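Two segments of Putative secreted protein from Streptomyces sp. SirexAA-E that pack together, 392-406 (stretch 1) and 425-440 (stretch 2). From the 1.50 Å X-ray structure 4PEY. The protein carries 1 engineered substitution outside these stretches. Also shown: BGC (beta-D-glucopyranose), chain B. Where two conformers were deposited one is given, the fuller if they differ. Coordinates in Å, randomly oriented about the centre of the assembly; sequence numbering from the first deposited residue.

Stretch 1, residues 392-406: NDTIIDHTWVWRADH
Stretch 2 (425-440) GDNVLATGLFVEHFNK

The strongest polar contacts gather around the bound beta-D-glucopyranose (BGC). Glu 436 (chi1 m, chi2 t) accepts from the sugar with both carboxylate oxygens, BGC O3 to Glu 436 OE1 and BGC O2 to Glu 436 OE2, each 2.6 Å. Its OE1 also receives the indole proton of Trp 400 (NE1 to OE1 2.9 Å), so OE1 is shared between a hydrogen bond from the other stretch and one from the sugar. BGC O3 accepts from His 437 NE2 at 2.8 Å and from Trp 402 NE1 at 3.1 Å. Asp 405, chi1 p, takes BGC O6 on OD1 and BGC O4 on OD2, both at 2.7 Å, while His 406 ND1 donates to Asp 405 OD1 at 2.7 Å; Trp 402 NE1 adds only a weak bond to Asp 405 OD2 (3.2 Å).

The two segments run parallel, the axes of strands 399-403 and 433-436 being 4.7 Å apart and 2° from exact alignment. The register pairs Ile 395 with Leu 429, Ile 396 with Ala 430 and Asp 397 with Thr 431, then Thr 399 with Leu 433 and on to Trp 402 with Glu 436. In the first strand pair, Leu 429 N donates to Thr 394 O (3.0 Å), Ile 396 N to Leu 429 O (2.8 Å), and Thr 431 N to Ile 396 O (2.8 Å). In the second, Phe 434 N donates to Thr 399 O (3.0 Å), Val 401 N to Phe 434 O (2.9 Å), Glu 436 N to Val 401 O (3.0 Å), and Arg 403 N to Glu 436 O (3.0 Å).

Between these ladders both chains turn a corner and stay in step. His 398 has phi/psi 72/100 and Gly 432 83/63; a CB on Gly 432 would jam against the preceding carbonyl, so the backbone itself calls for glycine. His 398 N donates to Thr 431 O (2.9 Å) and Thr 399 N to Gly 432 O (3.3 Å). The p rotamer of Thr 431 lets its OG1 donate to Asp 397 OD1 at 2.9 Å.

At the start of the contact, Asp 426 N donates to Asn 392 OD1 (2.8 Å) and Asp 393 N to Asp 426 O (2.9 Å). Water 2 links Asp 393 OD2 (2.7 Å from its oxygen) to Asn 427 ND2 (2.8 Å). At the far end, the extended Arg 403 side chain (chi1 to chi3 all t) reaches His 437 O through NH1 at 3.0 Å.

Side-chain packing completes the contact. Arg 403 CB lies over the Phe 438 ring, 4.2 Å from its centroid, and Asp 405 CB lies over the His 437 ring, 4.0 Å from its centroid. Val 401 CG1 approaches Phe 438 CZ at 3.5 Å. On the face carrying Trp 400, Trp 402 and Glu 436, Trp 400 CD1 meets Phe 434 CB at 3.6 Å; on the other, Thr 399 CG2 touches Leu 433 CD1 at 3.5 Å. Together the stretches bury 1245 Å².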

# COMPACT_ATOMS: atom_id res chain seq x y z
N ASN A 392 15.16 7.83 11.07
CA ASN A 392 15.23 9.00 10.19
C ASN A 392 15.36 8.58 8.73
O ASN A 392 15.98 7.55 8.44
CB ASN A 392 16.41 9.90 10.57
CG ASN A 392 16.24 10.57 11.92
OD1 ASN A 392 15.17 10.55 12.51
ND2 ASN A 392 17.31 11.18 12.41
N ASP A 393 14.76 9.38 7.85
CA ASP A 393 14.87 9.28 6.39
C ASP A 393 14.12 8.09 5.80
O ASP A 393 14.24 7.82 4.61
CB ASP A 393 16.35 9.24 5.96
CG ASP A 393 17.12 10.44 6.46
OD1 ASP A 393 16.90 11.56 5.94
OD2 ASP A 393 17.94 10.28 7.40
N THR A 394 13.35 7.39 6.61
CA THR A 394 12.61 6.22 6.14
C THR A 394 11.61 6.61 5.05
O THR A 394 10.97 7.67 5.12
CB THR A 394 11.86 5.53 7.32
OG1 THR A 394 12.82 5.07 8.28
CG2 THR A 394 11.02 4.33 6.85
N ILE A 395 11.49 5.75 4.04
CA ILE A 395 10.49 5.92 2.99
C ILE A 395 9.37 4.91 3.15
O ILE A 395 9.63 3.70 3.24
CB ILE A 395 11.09 5.74 1.57
CG1 ILE A 395 12.22 6.74 1.32
CG2 ILE A 395 10.00 5.87 0.49
CD1 ILE A 395 13.03 6.43 0.07
N ILE A 396 8.14 5.40 3.22
CA ILE A 396 6.96 4.54 3.25
C ILE A 396 6.27 4.72 1.91
O ILE A 396 5.60 5.73 1.69
CB ILE A 396 6.00 4.90 4.39
CG1 ILE A 396 6.75 5.00 5.72
CG2 ILE A 396 4.86 3.89 4.47
CD1 ILE A 396 7.38 3.71 6.15
N ASP A 397 6.46 3.77 1.00
CA ASP A 397 5.97 3.91 -0.36
C ASP A 397 4.94 2.83 -0.67
O ASP A 397 5.29 1.71 -1.06
CB ASP A 397 7.16 3.89 -1.34
CG ASP A 397 6.73 3.83 -2.79
OD1 ASP A 397 5.82 4.59 -3.19
OD2 ASP A 397 7.32 3.02 -3.54
N HIS A 398 3.68 3.21 -0.49
CA HIS A 398 2.48 2.36 -0.50
C HIS A 398 2.33 1.46 0.72
O HIS A 398 2.95 0.40 0.84
CB HIS A 398 2.38 1.48 -1.74
CG HIS A 398 1.00 0.94 -1.95
ND1 HIS A 398 0.74 -0.26 -2.60
CD2 HIS A 398 -0.20 1.43 -1.58
CE1 HIS A 398 -0.56 -0.46 -2.63
NE2 HIS A 398 -1.16 0.54 -2.01
N THR A 399 1.48 1.91 1.64
CA THR A 399 1.05 1.08 2.74
C THR A 399 -0.47 1.19 2.88
O THR A 399 -1.06 2.21 2.53
CB THR A 399 1.75 1.46 4.06
OG1 THR A 399 1.44 0.50 5.07
CG2 THR A 399 1.32 2.82 4.54
N TRP A 400 -1.09 0.10 3.33
CA TRP A 400 -2.48 0.10 3.76
C TRP A 400 -2.49 -0.48 5.15
O TRP A 400 -2.17 -1.66 5.34
CB TRP A 400 -3.40 -0.73 2.85
CG TRP A 400 -4.90 -0.63 3.15
CD1 TRP A 400 -5.60 0.47 3.58
CD2 TRP A 400 -5.87 -1.69 3.02
NE1 TRP A 400 -6.95 0.15 3.71
CE2 TRP A 400 -7.13 -1.16 3.36
CE3 TRP A 400 -5.79 -3.03 2.62
CZ2 TRP A 400 -8.30 -1.92 3.32
CZ3 TRP A 400 -6.96 -3.80 2.59
CH2 TRP A 400 -8.19 -3.24 2.95
N VAL A 401 -2.84 0.36 6.12
CA VAL A 401 -2.87 -0.04 7.51
C VAL A 401 -4.34 0.03 7.90
O VAL A 401 -4.93 1.11 7.95
CB VAL A 401 -1.97 0.87 8.37
CG1 VAL A 401 -2.03 0.49 9.84
CG2 VAL A 401 -0.54 0.81 7.86
N TRP A 402 -4.93 -1.14 8.16
CA TRP A 402 -6.39 -1.28 8.14
C TRP A 402 -6.95 -2.03 9.33
O TRP A 402 -6.73 -3.24 9.47
CB TRP A 402 -6.79 -2.00 6.85
CG TRP A 402 -8.26 -2.24 6.57
CD1 TRP A 402 -9.19 -1.31 6.18
CD2 TRP A 402 -8.95 -3.50 6.57
NE1 TRP A 402 -10.41 -1.91 5.95
CE2 TRP A 402 -10.29 -3.26 6.18
CE3 TRP A 402 -8.56 -4.81 6.86
CZ2 TRP A 402 -11.23 -4.28 6.08
CZ3 TRP A 402 -9.50 -5.82 6.77
CH2 TRP A 402 -10.82 -5.55 6.38
N ARG A 403 -7.67 -1.32 10.19
CA ARG A 403 -8.49 -1.98 11.20
C ARG A 403 -9.77 -2.44 10.49
O ARG A 403 -10.47 -1.63 9.88
CB ARG A 403 -8.81 -1.05 12.38
CG ARG A 403 -9.82 -1.66 13.34
CD ARG A 403 -10.05 -0.83 14.60
NE ARG A 403 -11.16 -1.42 15.35
CZ ARG A 403 -12.41 -0.97 15.34
NH1 ARG A 403 -12.75 0.13 14.66
NH2 ARG A 403 -13.33 -1.61 16.02
N ALA A 404 -10.05 -3.74 10.53
CA ALA A 404 -11.15 -4.30 9.73
C ALA A 404 -12.51 -3.69 10.11
O ALA A 404 -12.84 -3.58 11.29
CB ALA A 404 -11.22 -5.82 9.88
N ASP A 405 -13.27 -3.30 9.09
CA ASP A 405 -14.63 -2.79 9.27
C ASP A 405 -15.69 -3.86 8.98
O ASP A 405 -16.87 -3.65 9.25
CB ASP A 405 -14.88 -1.62 8.33
CG ASP A 405 -14.70 -2.03 6.89
OD1 ASP A 405 -15.72 -2.33 6.21
OD2 ASP A 405 -13.54 -2.12 6.45
N HIS A 406 -15.26 -4.97 8.40
CA HIS A 406 -16.17 -6.07 8.08
C HIS A 406 -15.41 -7.38 8.16
O HIS A 406 -14.18 -7.37 8.24
CB HIS A 406 -16.80 -5.88 6.69
CG HIS A 406 -15.81 -5.91 5.57
ND1 HIS A 406 -15.17 -4.78 5.11
CD2 HIS A 406 -15.37 -6.94 4.81
CE1 HIS A 406 -14.36 -5.12 4.12
NE2 HIS A 406 -14.46 -6.42 3.92
N GLY A 425 10.49 9.45 13.58
CA GLY A 425 11.72 9.84 12.91
C GLY A 425 11.60 11.13 12.13
O GLY A 425 10.49 11.58 11.80
N ASP A 426 12.77 11.72 11.82
CA ASP A 426 12.87 12.96 11.06
C ASP A 426 13.07 12.66 9.57
O ASP A 426 13.64 11.63 9.22
CB ASP A 426 14.03 13.83 11.56
CG ASP A 426 13.85 14.29 13.00
OD1 ASP A 426 12.70 14.29 13.49
OD2 ASP A 426 14.86 14.66 13.63
N ASN A 427 12.63 13.59 8.72
CA ASN A 427 12.82 13.48 7.27
C ASN A 427 12.20 12.21 6.68
O ASN A 427 12.71 11.64 5.70
CB ASN A 427 14.31 13.56 6.92
CG ASN A 427 14.98 14.77 7.54
OD1 ASN A 427 14.45 15.87 7.48
ND2 ASN A 427 16.14 14.57 8.15
N VAL A 428 11.10 11.77 7.28
CA VAL A 428 10.39 10.60 6.78
C VAL A 428 9.45 11.01 5.65
O VAL A 428 8.83 12.08 5.70
CB VAL A 428 9.64 9.88 7.92
CG1 VAL A 428 8.72 8.78 7.39
CG2 VAL A 428 10.64 9.30 8.93
N LEU A 429 9.38 10.19 4.61
CA LEU A 429 8.56 10.46 3.44
C LEU A 429 7.56 9.33 3.26
O LEU A 429 7.96 8.16 3.20
CB LEU A 429 9.42 10.61 2.17
CG LEU A 429 8.64 10.70 0.85
CD1 LEU A 429 7.83 12.00 0.79
CD2 LEU A 429 9.57 10.58 -0.34
N ALA A 430 6.28 9.68 3.17
CA ALA A 430 5.22 8.73 2.85
C ALA A 430 4.63 9.09 1.49
O ALA A 430 4.17 10.21 1.28
CB ALA A 430 4.12 8.73 3.92
N THR A 431 4.69 8.14 0.56
CA THR A 431 4.07 8.31 -0.75
C THR A 431 3.02 7.21 -0.95
O THR A 431 3.35 6.02 -1.03
CB THR A 431 5.13 8.28 -1.89
OG1 THR A 431 5.94 7.10 -1.79
CG2 THR A 431 6.05 9.50 -1.80
N GLY A 432 1.74 7.59 -0.98
CA GLY A 432 0.68 6.60 -1.10
C GLY A 432 0.30 5.98 0.24
O GLY A 432 0.44 4.77 0.44
N LEU A 433 -0.19 6.82 1.15
CA LEU A 433 -0.49 6.41 2.52
C LEU A 433 -1.99 6.16 2.71
O LEU A 433 -2.78 7.07 2.55
CB LEU A 433 0.01 7.49 3.48
CG LEU A 433 -0.15 7.31 4.99
CD1 LEU A 433 0.66 6.12 5.46
CD2 LEU A 433 0.29 8.58 5.72
N PHE A 434 -2.36 4.92 3.03
CA PHE A 434 -3.76 4.55 3.21
C PHE A 434 -3.92 3.99 4.62
O PHE A 434 -3.32 2.95 4.93
CB PHE A 434 -4.20 3.46 2.21
CG PHE A 434 -4.07 3.83 0.75
CD1 PHE A 434 -2.83 3.90 0.13
CD2 PHE A 434 -5.21 4.01 -0.04
CE1 PHE A 434 -2.71 4.19 -1.22
CE2 PHE A 434 -5.11 4.28 -1.39
CZ PHE A 434 -3.86 4.37 -1.99
N VAL A 435 -4.68 4.65 5.49
CA VAL A 435 -4.81 4.20 6.88
C VAL A 435 -6.25 4.40 7.34
O VAL A 435 -6.78 5.50 7.21
CB VAL A 435 -3.86 4.97 7.84
CG1 VAL A 435 -3.91 4.37 9.25
CG2 VAL A 435 -2.43 4.96 7.32
N GLU A 436 -6.88 3.34 7.86
CA GLU A 436 -8.34 3.38 8.11
C GLU A 436 -8.85 2.68 9.36
O GLU A 436 -8.39 1.57 9.70
CB GLU A 436 -9.10 2.76 6.94
CG GLU A 436 -8.75 3.25 5.56
CD GLU A 436 -9.68 2.63 4.55
OE1 GLU A 436 -9.50 1.42 4.26
OE2 GLU A 436 -10.62 3.33 4.09
N HIS A 437 -9.82 3.34 10.01
CA HIS A 437 -10.77 2.77 10.97
C HIS A 437 -10.26 2.60 12.41
O HIS A 437 -10.92 1.95 13.21
CB HIS A 437 -11.32 1.42 10.49
CG HIS A 437 -11.87 1.43 9.09
ND1 HIS A 437 -12.79 2.36 8.65
CD2 HIS A 437 -11.62 0.62 8.04
CE1 HIS A 437 -13.07 2.12 7.38
NE2 HIS A 437 -12.38 1.07 6.98
N PHE A 438 -9.13 3.22 12.75
CA PHE A 438 -8.57 3.07 14.10
C PHE A 438 -9.42 3.77 15.16
O PHE A 438 -10.15 4.72 14.86
CB PHE A 438 -7.11 3.53 14.09
CG PHE A 438 -6.26 2.60 13.32
CD1 PHE A 438 -5.64 1.52 13.94
CD2 PHE A 438 -6.19 2.69 11.93
CE1 PHE A 438 -4.92 0.60 13.21
CE2 PHE A 438 -5.48 1.77 11.19
CZ PHE A 438 -4.85 0.71 11.83
N ASN A 439 -9.38 3.25 16.39
CA ASN A 439 -10.24 3.80 17.44
C ASN A 439 -9.83 5.22 17.84
O ASN A 439 -10.67 6.00 18.28
CB ASN A 439 -10.26 2.90 18.69
CG ASN A 439 -10.82 1.50 18.42
OD1 ASN A 439 -10.25 0.73 17.65
ND2 ASN A 439 -11.91 1.16 19.10
N LYS A 440 -8.55 5.54 17.69
CA LYS A 440 -8.05 6.88 18.01
C LYS A 440 -7.37 7.49 16.78
O LYS A 440 -7.99 7.54 15.71
CB LYS A 440 -7.13 6.82 19.23
CG LYS A 440 -7.89 6.28 20.45
CD LYS A 440 -7.12 6.40 21.75
CE LYS A 440 -7.96 5.87 22.91
NZ LYS A 440 -9.24 6.62 23.07
C2 BGC B . -13.37 1.49 2.95
C3 BGC B . -12.73 0.14 3.24
C4 BGC B . -13.81 -0.88 3.58
C5 BGC B . -14.83 -0.94 2.46
C6 BGC B . -15.91 -1.98 2.76
C1 BGC B . -14.56 1.38 1.99
O2 BGC B . -12.39 2.37 2.42
O3 BGC B . -11.84 0.25 4.33
O4 BGC B . -13.25 -2.15 3.81
O5 BGC B . -15.44 0.32 2.35
O6 BGC B . -16.73 -1.51 3.80
O HOH W 1 17.18 13.03 14.70
O HOH W 2 18.04 12.61 8.74